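Local coordinates for protein beta-glucoside phosphorylase BglX (Unidentified, PDB 5VQE) that probably cleaves beta-glucosides by phosphorolysis, transferring the glucosyl unit to phosphate, as a phosphorylase of glycoside hydrolase family 3, at residues Arg71-Glu74 against Phe75-Leu79; Pro169-Ile172 against Ile173-Lys177; Gly352-Lys356 against Leu357-Glu361; Gly425-Ser429 against Glu430-Phe434; Ala529-Asn533 against Glu534-Arg538. All coordinates share one frame; numbering follows the deposited sequence.

Contact 1 (Arg71-Glu74 against Phe75-Leu79); sequences RMRE and FTQRL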
# COMPACT_ATOMS: atom_id res chain seq x y z
N ARG A 71 9.68 5.39 19.04
CA ARG A 71 10.50 6.39 18.37
C ARG A 71 9.65 7.32 17.52
O ARG A 71 9.91 8.53 17.47
CB ARG A 71 11.58 5.71 17.52
CG ARG A 71 12.62 4.95 18.34
CD ARG A 71 13.58 5.91 19.03
NE ARG A 71 14.60 6.41 18.11
CZ ARG A 71 15.57 7.25 18.46
NH1 ARG A 71 15.65 7.70 19.70
NH2 ARG A 71 16.45 7.65 17.55
N MET A 72 8.65 6.78 16.82
CA MET A 72 7.72 7.65 16.11
C MET A 72 7.09 8.67 17.04
O MET A 72 6.98 9.85 16.70
CB MET A 72 6.63 6.83 15.44
CG MET A 72 7.11 5.98 14.30
SD MET A 72 5.77 5.26 13.37
CE MET A 72 6.72 4.42 12.11
N ARG A 73 6.66 8.23 18.23
CA ARG A 73 6.02 9.15 19.17
C ARG A 73 6.99 10.23 19.61
O ARG A 73 6.62 11.41 19.73
CB ARG A 73 5.48 8.39 20.38
CG ARG A 73 4.73 9.28 21.38
CD ARG A 73 4.24 8.51 22.61
NE ARG A 73 3.17 9.25 23.30
CZ ARG A 73 3.35 10.12 24.28
NH1 ARG A 73 4.57 10.39 24.74
NH2 ARG A 73 2.30 10.73 24.83
N GLU A 74 8.24 9.85 19.88
CA GLU A 74 9.25 10.83 20.24
C GLU A 74 9.55 11.76 19.08
O GLU A 74 9.67 12.98 19.26
CB GLU A 74 10.52 10.10 20.70
CG GLU A 74 11.62 11.01 21.20
CD GLU A 74 12.95 10.28 21.29
OE1 GLU A 74 13.92 10.73 20.63
OE2 GLU A 74 13.02 9.25 21.99
N PHE A 75 9.64 11.22 17.86
CA PHE A 75 9.89 12.05 16.69
C PHE A 75 8.77 13.07 16.50
O PHE A 75 9.04 14.24 16.17
CB PHE A 75 10.05 11.19 15.45
CG PHE A 75 11.41 10.55 15.30
CD1 PHE A 75 12.35 10.60 16.32
CD2 PHE A 75 11.74 9.90 14.13
CE1 PHE A 75 13.59 10.00 16.16
CE2 PHE A 75 12.98 9.31 13.97
CZ PHE A 75 13.90 9.36 14.98
N THR A 76 7.52 12.67 16.68
CA THR A 76 6.42 13.61 16.50
C THR A 76 6.55 14.79 17.44
O THR A 76 6.35 15.95 17.04
CB THR A 76 5.07 12.91 16.71
OG1 THR A 76 4.87 11.93 15.69
CG2 THR A 76 3.92 13.92 16.69
N GLN A 77 6.86 14.53 18.71
CA GLN A 77 7.01 15.61 19.68
C GLN A 77 8.14 16.55 19.26
O GLN A 77 7.97 17.77 19.23
CB GLN A 77 7.28 15.03 21.07
CG GLN A 77 6.06 14.38 21.70
CD GLN A 77 6.41 13.65 22.99
OE1 GLN A 77 7.17 12.68 22.98
NE2 GLN A 77 5.85 14.12 24.10
N ARG A 78 9.29 15.98 18.94
CA ARG A 78 10.44 16.80 18.56
C ARG A 78 10.14 17.60 17.30
O ARG A 78 10.40 18.81 17.24
CB ARG A 78 11.65 15.91 18.36
CG ARG A 78 12.08 15.19 19.63
CD ARG A 78 13.14 14.17 19.31
NE ARG A 78 14.26 14.77 18.59
CZ ARG A 78 15.31 14.08 18.14
NH1 ARG A 78 15.38 12.77 18.34
NH2 ARG A 78 16.28 14.72 17.50
N LEU A 79 9.59 16.95 16.28
CA LEU A 79 9.34 17.63 15.02
C LEU A 79 8.32 18.74 15.18
O LEU A 79 8.54 19.88 14.74
CB LEU A 79 8.87 16.63 13.97
CG LEU A 79 9.95 15.72 13.42
CD1 LEU A 79 9.32 14.57 12.65
CD2 LEU A 79 10.92 16.50 12.55
O HOH W 1 7.56 9.91 23.52
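Phe75 and Arg71, one helical turn apart, illustrate how an arginine can lie against an aromatic ring and still serve its own carboxylate. Phe75 CE1 sits over one face of the Arg71 guanidinium, 3.8 Å above its plane and displaced toward the rim, with the two planes 58° apart. Arg71 curls to this place by bends at chi2 and chi3 (-74° and -79°), and its NE meets Asp44 in a salt bridge. The tight half of the contact is on the buried side, where Phe75 CG also leans on Arg71 O at 3.3 Å and Phe75 N bonds to the same oxygen at 2.7 Å. Thr76 is held here too, its OG1 engaged by Tyr64 OH and Val139 O.

The other flank is looser. Glu74 and Arg78 run side by side, their flat ends nearly coplanar, yet Glu74 OE1 meets Arg78 NH1 only by a weak bond of 3.4 Å. Arg71 NH1 adds a long salt bridge to this network, by charge alone, since Glu74 OE1 lies 3.6 Å away and well out of the guanidinium plane. Farther round, a water accepts from Arg73 NH1 and donates to Gln77 OE1, while Arg73 NH2 reaches Pro367 O.

Helix 69-82 is the crossover between strands 61-64 and 88-91; Phe75 and Leu79 pack on Tyr64 and on Ile42 of strand 38-42.

Contact 2 (Pro169-Ile172 against Ile173-Lys177); sequences PERI and IRMAK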
# COMPACT_ATOMS: atom_id res chain seq x y z
N PRO A 169 -14.48 -3.53 -9.53
CA PRO A 169 -14.65 -2.14 -9.08
C PRO A 169 -15.68 -1.95 -7.98
O PRO A 169 -15.48 -1.12 -7.09
CB PRO A 169 -15.07 -1.43 -10.38
CG PRO A 169 -14.38 -2.18 -11.43
CD PRO A 169 -14.44 -3.62 -11.00
N GLU A 170 -16.78 -2.70 -8.00
CA GLU A 170 -17.80 -2.49 -6.98
C GLU A 170 -17.29 -2.90 -5.61
O GLU A 170 -17.57 -2.23 -4.61
CB GLU A 170 -19.09 -3.23 -7.36
CG GLU A 170 -19.66 -2.79 -8.71
CD GLU A 170 -19.80 -1.27 -8.83
OE1 GLU A 170 -20.46 -0.68 -7.95
OE2 GLU A 170 -19.25 -0.69 -9.79
N ARG A 171 -16.50 -3.97 -5.53
CA ARG A 171 -15.93 -4.38 -4.25
C ARG A 171 -14.86 -3.40 -3.79
O ARG A 171 -14.77 -3.08 -2.60
CB ARG A 171 -15.37 -5.81 -4.34
CG ARG A 171 -14.82 -6.32 -3.03
CD ARG A 171 -14.45 -7.81 -3.04
NE ARG A 171 -15.58 -8.69 -3.37
CZ ARG A 171 -15.74 -9.31 -4.53
NH1 ARG A 171 -14.86 -9.19 -5.51
NH2 ARG A 171 -16.81 -10.09 -4.71
N ILE A 172 -14.04 -2.91 -4.72
CA ILE A 172 -13.04 -1.90 -4.38
C ILE A 172 -13.72 -0.69 -3.74
O ILE A 172 -13.26 -0.17 -2.71
CB ILE A 172 -12.23 -1.49 -5.62
CG1 ILE A 172 -11.41 -2.69 -6.12
CG2 ILE A 172 -11.30 -0.33 -5.31
CD1 ILE A 172 -10.99 -2.59 -7.57
N ILE A 173 -14.82 -0.22 -4.34
CA ILE A 173 -15.55 0.93 -3.80
C ILE A 173 -16.04 0.63 -2.39
O ILE A 173 -15.87 1.44 -1.48
CB ILE A 173 -16.71 1.32 -4.74
CG1 ILE A 173 -16.15 1.88 -6.07
CG2 ILE A 173 -17.64 2.34 -4.09
CD1 ILE A 173 -17.19 2.07 -7.17
N ARG A 174 -16.67 -0.54 -2.20
CA ARG A 174 -17.18 -0.91 -0.88
C ARG A 174 -16.07 -0.92 0.16
O ARG A 174 -16.20 -0.34 1.25
CB ARG A 174 -17.84 -2.29 -0.90
CG ARG A 174 -19.08 -2.44 -1.72
CD ARG A 174 -19.87 -3.68 -1.29
NE ARG A 174 -19.23 -4.96 -1.61
CZ ARG A 174 -19.25 -5.54 -2.81
NH1 ARG A 174 -19.85 -4.95 -3.84
NH2 ARG A 174 -18.65 -6.72 -2.98
N MET A 175 -14.97 -1.60 -0.16
CA MET A 175 -13.91 -1.81 0.81
C MET A 175 -13.18 -0.51 1.11
O MET A 175 -12.86 -0.22 2.27
CB MET A 175 -12.94 -2.86 0.27
CG MET A 175 -13.56 -4.24 0.09
SD MET A 175 -13.74 -5.06 1.68
CE MET A 175 -14.73 -6.51 1.26
N ALA A 176 -12.89 0.28 0.08
CA ALA A 176 -12.16 1.53 0.29
C ALA A 176 -12.98 2.53 1.10
O ALA A 176 -12.43 3.23 1.96
CB ALA A 176 -11.76 2.13 -1.05
N LYS A 177 -14.28 2.62 0.85
CA LYS A 177 -15.11 3.51 1.66
C LYS A 177 -15.11 3.08 3.12
O LYS A 177 -15.08 3.93 4.02
CB LYS A 177 -16.55 3.51 1.13
CG LYS A 177 -16.78 4.27 -0.16
CD LYS A 177 -18.29 4.27 -0.44
CE LYS A 177 -18.67 4.96 -1.73
NZ LYS A 177 -20.15 4.83 -1.96
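Arg171 and Arg174 bring NE and NH2, respectively, within 3.7 Å of each other because both atoms form salt bridges with the same oxygen, Asp120 OD1. The carboxylate probably offsets the closeness of the two like charges, and the guanidinium planes stand 89° apart as each approaches. A bend at chi3 (-68°) folds Arg174 back along its own helix, laying one face of its guanidinium over Arg171 CA, 3.7 Å above the plane and over its centre. Replacing Arg174 with a leucine would probably leave Asp120 with one positive partner fewer and uncover the backbone at Arg171. Nearby, Glu170 turns to Arg225 through a salt bridge at OE2.

Beneath these charges run the regular backbone bonds, among them Met175 N to Arg171 O at 2.9 Å and Ala176 N to Ile172 O, also 2.9 Å. Asp168 OD2 accepts from Arg171 N in the first turn.

Away from the charges the side chains pack on neighbouring helices. Arg171 and Met175 lie alongside each other, pointing the same way, CG to CG at 4.0 Å, and Ile173 CG1 rests 3.2 Å from Pro169 O. Ile173 faces Ile226 and Ala229 of helix 216-232, whereas Met175 touches Ala125 of helix 122-138. Charged side chains along one flank and aliphatic ones along the others are what is expected of an amphipathic helix, here the opening turns of helix 169-184 in the TIM-barrel-type domain of family 3.

Contact 3 (Gly352-Lys356 against Leu357-Glu361); sequences GMKAK and LRLPE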
# COMPACT_ATOMS: atom_id res chain seq x y z
N GLY A 352 -5.24 24.31 5.01
CA GLY A 352 -6.62 23.97 5.31
C GLY A 352 -6.77 22.59 5.91
O GLY A 352 -7.64 22.36 6.75
N MET A 353 -5.94 21.64 5.48
CA MET A 353 -6.02 20.31 6.07
C MET A 353 -5.45 20.32 7.48
O MET A 353 -5.93 19.59 8.35
CB MET A 353 -5.30 19.28 5.19
CG MET A 353 -6.14 18.82 4.00
SD MET A 353 -7.59 17.87 4.52
CE MET A 353 -8.69 17.98 3.10
N LYS A 354 -4.43 21.15 7.72
CA LYS A 354 -3.89 21.31 9.07
C LYS A 354 -4.93 21.92 10.00
O LYS A 354 -5.08 21.49 11.15
CB LYS A 354 -2.62 22.15 9.01
CG LYS A 354 -1.51 21.43 8.26
CD LYS A 354 -0.25 22.25 8.10
CE LYS A 354 0.78 21.48 7.28
NZ LYS A 354 2.17 22.03 7.32
N ALA A 355 -5.70 22.89 9.50
CA ALA A 355 -6.79 23.46 10.28
C ALA A 355 -7.92 22.45 10.46
O ALA A 355 -8.54 22.39 11.53
CB ALA A 355 -7.32 24.72 9.61
N LYS A 356 -8.21 21.64 9.44
CA LYS A 356 -9.25 20.62 9.57
C LYS A 356 -8.93 19.68 10.72
O LYS A 356 -9.83 19.29 11.48
CB LYS A 356 -9.38 19.85 8.25
CG LYS A 356 -10.47 18.77 8.22
CD LYS A 356 -10.37 17.96 6.92
CE LYS A 356 -11.21 16.68 6.97
NZ LYS A 356 -12.65 16.99 6.99
N LEU A 357 -7.67 19.29 10.85
CA LEU A 357 -7.20 18.44 11.93
C LEU A 357 -7.08 19.18 13.26
O LEU A 357 -6.82 18.53 14.28
CB LEU A 357 -5.84 17.85 11.56
CG LEU A 357 -5.82 16.80 10.46
CD1 LEU A 357 -4.40 16.57 9.97
CD2 LEU A 357 -6.42 15.48 10.96
N ARG A 358 -7.25 20.50 13.26
CA ARG A 358 -7.09 21.33 14.46
C ARG A 358 -5.70 21.19 15.05
O ARG A 358 -5.53 21.16 16.27
CB ARG A 358 -8.17 21.00 15.50
CG ARG A 358 -9.54 20.83 14.90
CD ARG A 358 -10.63 21.26 15.87
NE ARG A 358 -10.82 22.71 15.86
CZ ARG A 358 -11.87 23.34 15.33
NH1 ARG A 358 -12.86 22.67 14.76
NH2 ARG A 358 -11.92 24.66 15.37
N LEU A 359 -4.68 21.10 14.19
CA LEU A 359 -3.31 21.05 14.69
C LEU A 359 -2.92 22.38 15.33
O LEU A 359 -2.22 22.38 16.34
CB LEU A 359 -2.33 20.70 13.56
CG LEU A 359 -2.60 19.39 12.83
CD1 LEU A 359 -1.52 19.13 11.78
CD2 LEU A 359 -2.70 18.20 13.80
N PRO A 360 -3.34 23.53 14.78
CA PRO A 360 -2.90 24.80 15.36
C PRO A 360 -3.32 24.98 16.80
O PRO A 360 -2.59 25.60 17.59
CB PRO A 360 -3.55 25.85 14.46
CG PRO A 360 -3.83 25.15 13.19
CD PRO A 360 -4.15 23.75 13.57
N GLU A 361 -4.49 24.46 17.17
CA GLU A 361 -5.06 24.65 18.50
C GLU A 361 -4.77 23.51 19.45
O GLU A 361 -5.22 23.55 20.60
CB GLU A 361 -6.58 24.85 18.38
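Arg358 N donates to Ala355 O at 2.9 Å, the shorter of the two bonds that finish helix 340-356. It is not an ideal bond: the N-H...O angle is 146°, and the nitrogen stands above the carbonyl plane and not on a lone pair. Its partner is straighter. Leu359 N reaches back to Lys354 O at 3.1 Å with an angle of 166°. These two bonds, together with the positive phi of Arg358 (59°), make a Schellman motif, a common way for a chain to leave a helix. One residue earlier, Leu357 N still keeps the ordinary helical bond, to Met353 O at 3.1 Å.

The side chains follow this reversal. Leu359, carried back beside the last turn, sets CD1 against Lys354 CG at 4.2 Å, the apolar contact that textbook Schellman endings make across the motif. Pro360 closes over the same turn, its CD 3.4 Å from Lys354 O, so that this oxygen has a ring carbon beside its N-H donor. Leu357 has CG anti to its carbonyl carbon, which lays that atom 3.5 Å from Met353 O.

Beyond the turn, the buried amine of Lys354 is satisfied by Gly60 O, Pro86 O and Gln36 OE1, tying the helix end to the loop positions Gly60 and Pro86 and to the end of helix 30-36. Lys354 and Leu357 also rest on Leu88 of strand 88-91, while Ala355 and Pro360 lie against Trp20 of helix 15-27.

Contact 4 (Gly425-Ser429 against Glu430-Phe434); sequences GGYLS and EARLF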
# COMPACT_ATOMS: atom_id res chain seq x y z
N GLY A 425 19.06 -16.80 8.30
CA GLY A 425 18.90 -18.21 8.52
C GLY A 425 18.22 -18.96 7.39
O GLY A 425 18.13 -20.19 7.45
N GLY A 426 17.71 -18.25 6.38
CA GLY A 426 17.14 -18.87 5.21
C GLY A 426 15.65 -19.12 5.26
O GLY A 426 15.02 -19.21 4.19
N TYR A 427 15.05 -19.22 6.44
CA TYR A 427 13.65 -19.60 6.57
C TYR A 427 12.84 -18.48 7.19
O TYR A 427 13.24 -17.91 8.22
CB TYR A 427 13.50 -20.89 7.38
CG TYR A 427 14.12 -22.09 6.69
CD1 TYR A 427 13.62 -22.55 5.49
CD2 TYR A 427 15.21 -22.75 7.25
CE1 TYR A 427 14.19 -23.64 4.86
CE2 TYR A 427 15.78 -23.83 6.63
CZ TYR A 427 15.28 -24.28 5.43
OH TYR A 427 15.85 -25.36 4.81
N LEU A 428 11.71 -18.16 6.57
CA LEU A 428 10.80 -17.16 7.10
C LEU A 428 10.32 -17.57 8.49
O LEU A 428 10.00 -18.74 8.74
CB LEU A 428 9.60 -17.01 6.18
CG LEU A 428 9.87 -16.54 4.75
CD1 LEU A 428 8.67 -16.87 3.87
CD2 LEU A 428 10.14 -15.05 4.73
N SER A 429 10.24 -16.60 9.39
CA SER A 429 9.70 -16.87 10.72
C SER A 429 8.32 -17.52 10.63
O SER A 429 8.01 -18.45 11.38
CB SER A 429 9.63 -15.57 11.52
OG SER A 429 9.12 -15.81 12.82
N GLU A 430 7.49 -17.07 9.69
CA GLU A 430 6.14 -17.60 9.61
C GLU A 430 6.13 -19.03 9.08
O GLU A 430 5.24 -19.81 9.43
CB GLU A 430 5.27 -16.70 8.73
CG GLU A 430 4.89 -15.39 9.40
CD GLU A 430 6.04 -14.41 9.47
OE1 GLU A 430 6.99 -14.52 8.67
OE2 GLU A 430 5.98 -13.52 10.35
N ALA A 431 7.10 -19.39 8.23
CA ALA A 431 7.19 -20.76 7.76
C ALA A 431 7.74 -21.68 8.85
O ALA A 431 7.34 -22.85 8.93
CB ALA A 431 8.06 -20.85 6.51
N ARG A 432 8.65 -21.17 9.69
CA ARG A 432 9.09 -21.93 10.86
C ARG A 432 7.91 -22.22 11.79
O ARG A 432 7.73 -23.35 12.26
CB ARG A 432 10.18 -21.18 11.62
CG ARG A 432 11.53 -21.12 10.93
CD ARG A 432 12.59 -20.58 11.90
NE ARG A 432 13.88 -20.33 11.26
CZ ARG A 432 14.81 -21.25 11.03
NH1 ARG A 432 14.61 -22.52 11.37
NH2 ARG A 432 15.95 -20.90 10.44
N LEU A 433 7.10 -21.19 12.06
CA LEU A 433 5.90 -21.40 12.87
C LEU A 433 5.02 -22.47 12.25
O LEU A 433 4.60 -23.42 12.93
CB LEU A 433 5.13 -20.08 13.02
CG LEU A 433 3.80 -20.21 13.78
CD1 LEU A 433 4.04 -20.64 15.23
CD2 LEU A 433 3.01 -18.91 13.71
N PHE A 434 4.72 -22.34 10.96
CA PHE A 434 3.89 -23.32 10.26
C PHE A 434 4.48 -24.71 10.40
O PHE A 434 3.76 -25.68 10.69
CB PHE A 434 3.76 -22.91 8.78
CG PHE A 434 2.88 -23.83 7.97
CD1 PHE A 434 1.50 -23.78 8.10
CD2 PHE A 434 3.43 -24.70 7.05
CE1 PHE A 434 0.69 -24.60 7.35
CE2 PHE A 434 2.63 -25.53 6.30
CZ PHE A 434 1.25 -25.48 6.44
O HOH W 2 18.48 -22.00 9.61
O HOH W 3 15.74 -18.57 9.28
O HOH W 4 6.30 -15.63 13.09
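Arg432 reaches back along the chain to Tyr427, but as packing rather than a cation-pi stack. The guanidinium presents a face to Tyr427 CB, which lies 3.7 Å above its plane, offset toward the rim. Arg432 NH2 meets the ring only at its edge, 3.8 Å from Tyr427 CD2 and in the ring plane, with the two planes 85° apart. An extended chain from CG to NE carries the group this far. An apolar contact joins Leu428 CB to Ala431 CB at 4.2 Å.

Water supplies most of the polar links between the loop and Arg432. One molecule, in the guanidinium plane, accepts from Arg432 NH2 and donates to Gly425 O at 2.8 Å; a second accepts from Arg432 NH2 at 2.6 Å and from Tyr427 N. A third water joins Ser429 OG to Glu430 OE2, the latter weakly.

Backbone bonds start the helix. Leu428, at the N-cap position, offers its carbonyl O to Arg432 N at 2.9 Å, and Ser429 O accepts from Leu433 N at 3.0 Å.

Outside, Tyr427 stacks on Trp447 and bonds through OH to Glu449, while Gln417 of strand 412-419 holds Gly426 O and Leu428 N. Helix 429-441, which follows strand 412-419 in the chain, sets Ala431 on Tyr473 of strand 469-475, and packs Leu433 and Phe434 on helix 534-544.

Contact 5 (Ala529-Asn533 against Glu534-Arg538); sequences AYTSN and EATVR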
# COMPACT_ATOMS: atom_id res chain seq x y z
N ALA A 529 -3.96 -17.54 0.70
CA ALA A 529 -4.12 -16.93 2.01
C ALA A 529 -3.81 -15.44 2.04
O ALA A 529 -4.14 -14.78 3.03
CB ALA A 529 -3.23 -17.65 3.04
N TYR A 530 -3.15 -14.91 1.00
CA TYR A 530 -3.00 -13.47 0.75
C TYR A 530 -2.06 -12.74 1.70
O TYR A 530 -1.57 -11.65 1.38
CB TYR A 530 -4.35 -12.76 0.78
CG TYR A 530 -5.46 -13.43 0.00
CD1 TYR A 530 -5.50 -13.37 -1.38
CD2 TYR A 530 -6.49 -14.09 0.66
CE1 TYR A 530 -6.51 -13.97 -2.10
CE2 TYR A 530 -7.51 -14.70 -0.04
CZ TYR A 530 -7.52 -14.64 -1.42
OH TYR A 530 -8.54 -15.24 -2.12
N THR A 531 -1.83 -13.29 2.90
CA THR A 531 -1.05 -12.63 3.93
C THR A 531 -0.17 -13.65 4.64
O THR A 531 -0.65 -14.72 5.01
CB THR A 531 -1.95 -11.95 4.96
OG1 THR A 531 -2.89 -11.09 4.30
CG2 THR A 531 -1.14 -11.16 5.96
N SER A 532 1.09 -13.29 4.88
CA SER A 532 2.02 -14.17 5.59
C SER A 532 2.30 -13.56 6.96
O SER A 532 3.29 -12.85 7.16
CB SER A 532 3.30 -14.39 4.80
OG SER A 532 4.08 -15.41 5.40
N ASN A 533 1.40 -13.82 7.90
CA ASN A 533 1.63 -13.43 9.29
C ASN A 533 1.16 -14.55 10.20
O ASN A 533 0.59 -15.55 9.75
CB ASN A 533 0.94 -12.10 9.63
CG ASN A 533 -0.57 -12.16 9.51
OD1 ASN A 533 -1.16 -13.22 9.33
ND2 ASN A 533 -1.20 -10.99 9.62
N GLU A 534 1.43 -14.39 11.49
CA GLU A 534 1.12 -15.44 12.45
C GLU A 534 -0.36 -15.80 12.43
O GLU A 534 -0.72 -16.99 12.44
CB GLU A 534 1.55 -15.02 13.85
CG GLU A 534 0.95 -15.86 14.97
CD GLU A 534 1.64 -15.63 16.30
OE1 GLU A 534 2.54 -14.76 16.37
OE2 GLU A 534 1.29 -16.32 17.28
N ALA A 535 -1.24 -14.80 12.39
CA ALA A 535 -2.67 -15.07 12.43
C ALA A 535 -3.09 -15.95 11.26
O ALA A 535 -3.87 -16.90 11.44
CB ALA A 535 -3.45 -13.76 12.42
N THR A 536 -2.59 -15.66 10.06
CA THR A 536 -3.00 -16.44 8.89
C THR A 536 -2.40 -17.83 8.93
O THR A 536 -3.04 -18.78 8.46
CB THR A 536 -2.58 -15.70 7.62
OG1 THR A 536 -3.09 -14.37 7.67
CG2 THR A 536 -3.12 -16.41 6.38
N VAL A 537 -1.19 -17.98 9.47
CA VAL A 537 -0.57 -19.29 9.58
C VAL A 537 -1.37 -20.18 10.53
O VAL A 537 -1.64 -21.35 10.23
CB VAL A 537 0.90 -19.15 10.02
CG1 VAL A 537 1.46 -20.50 10.49
CG2 VAL A 537 1.76 -18.59 8.89
N ARG A 538 -1.75 -19.64 11.69
CA ARG A 538 -2.50 -20.43 12.65
C ARG A 538 -3.86 -20.83 12.08
O ARG A 538 -4.31 -21.96 12.29
CB ARG A 538 -2.67 -19.67 13.97
CG ARG A 538 -1.37 -19.41 14.68
CD ARG A 538 -1.56 -18.83 16.07
NE ARG A 538 -0.27 -18.64 16.74
CZ ARG A 538 0.38 -19.58 17.42
NH1 ARG A 538 -0.13 -20.79 17.56
NH2 ARG A 538 1.56 -19.30 17.97
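Asn533 begins helix 534-544 as a side-chain N-cap, with its OD1 gripped twice by Thr536. The hydrogen bonds come from Thr536 N at 2.9 Å and from Thr536 OG1 at 2.8 Å, and the two donors approach from opposite faces of the amide plane. Asn533 can do this because chi1 is 63°, placing CG between the backbone N and the carbonyl carbon, which brings OD1 back to the first-turn donors of Thr536. On the other side of the amide, ND2 donates to Val110 O, so both polar ends are used and the amide is fixed against flipping. Putting a leucine at Asn533 would probably leave Thr536 N without its capping acceptor and Val110 O without that donor. The backbone adds the regular helical bond, Val537 N to Asn533 O at 3.0 Å.

Packing fills in below the cap. Thr536 has OG1 anti to its carbonyl carbon and CG2 anti to its N; the hydroxyl therefore faces the asparagine while the methyl is turned to the loop, Thr536 CG2 lying 3.6 Å from Ala529 CB. The Thr531 side chain crosses that of Thr536 at about a right angle, its CB 3.8 Å from Thr536 OG1, and Thr531 OG1 itself is held by Ser112 N. Val537 CG2 lies 3.4 Å from Asn533 O, while its side chain touches Leu433 and Phe434 of helix 429-441.

A salt bridge lies along the helix itself, where Arg538 takes Glu534 side-on with two nitrogens to one oxygen: NE at 2.8 Å from OE2, on the anti lone pair, and NH2 at 3.1 Å, from above the carboxylate plane.

In the fold
The five contacts are local episodes in one chain, and they show how capping and side-chain packing recur in different settings. Contacts 4 and 5 touch directly, with centres 12 Å apart: Glu430 O lies 3.7 Å from Val537 CG2, so two helix starts are packed together. Contacts 1 and 3 are neighbours without touching, about 8 Å apart at their nearest atoms, and contacts 2 and 5 come to about 9 Å. None of the contact residues lines the bound fluoroglucose, but the Met72 side chain of contact 1 is about 12 Å from it, and strand 61-64, against which contact 1 packs, carries Met63 of the pocket.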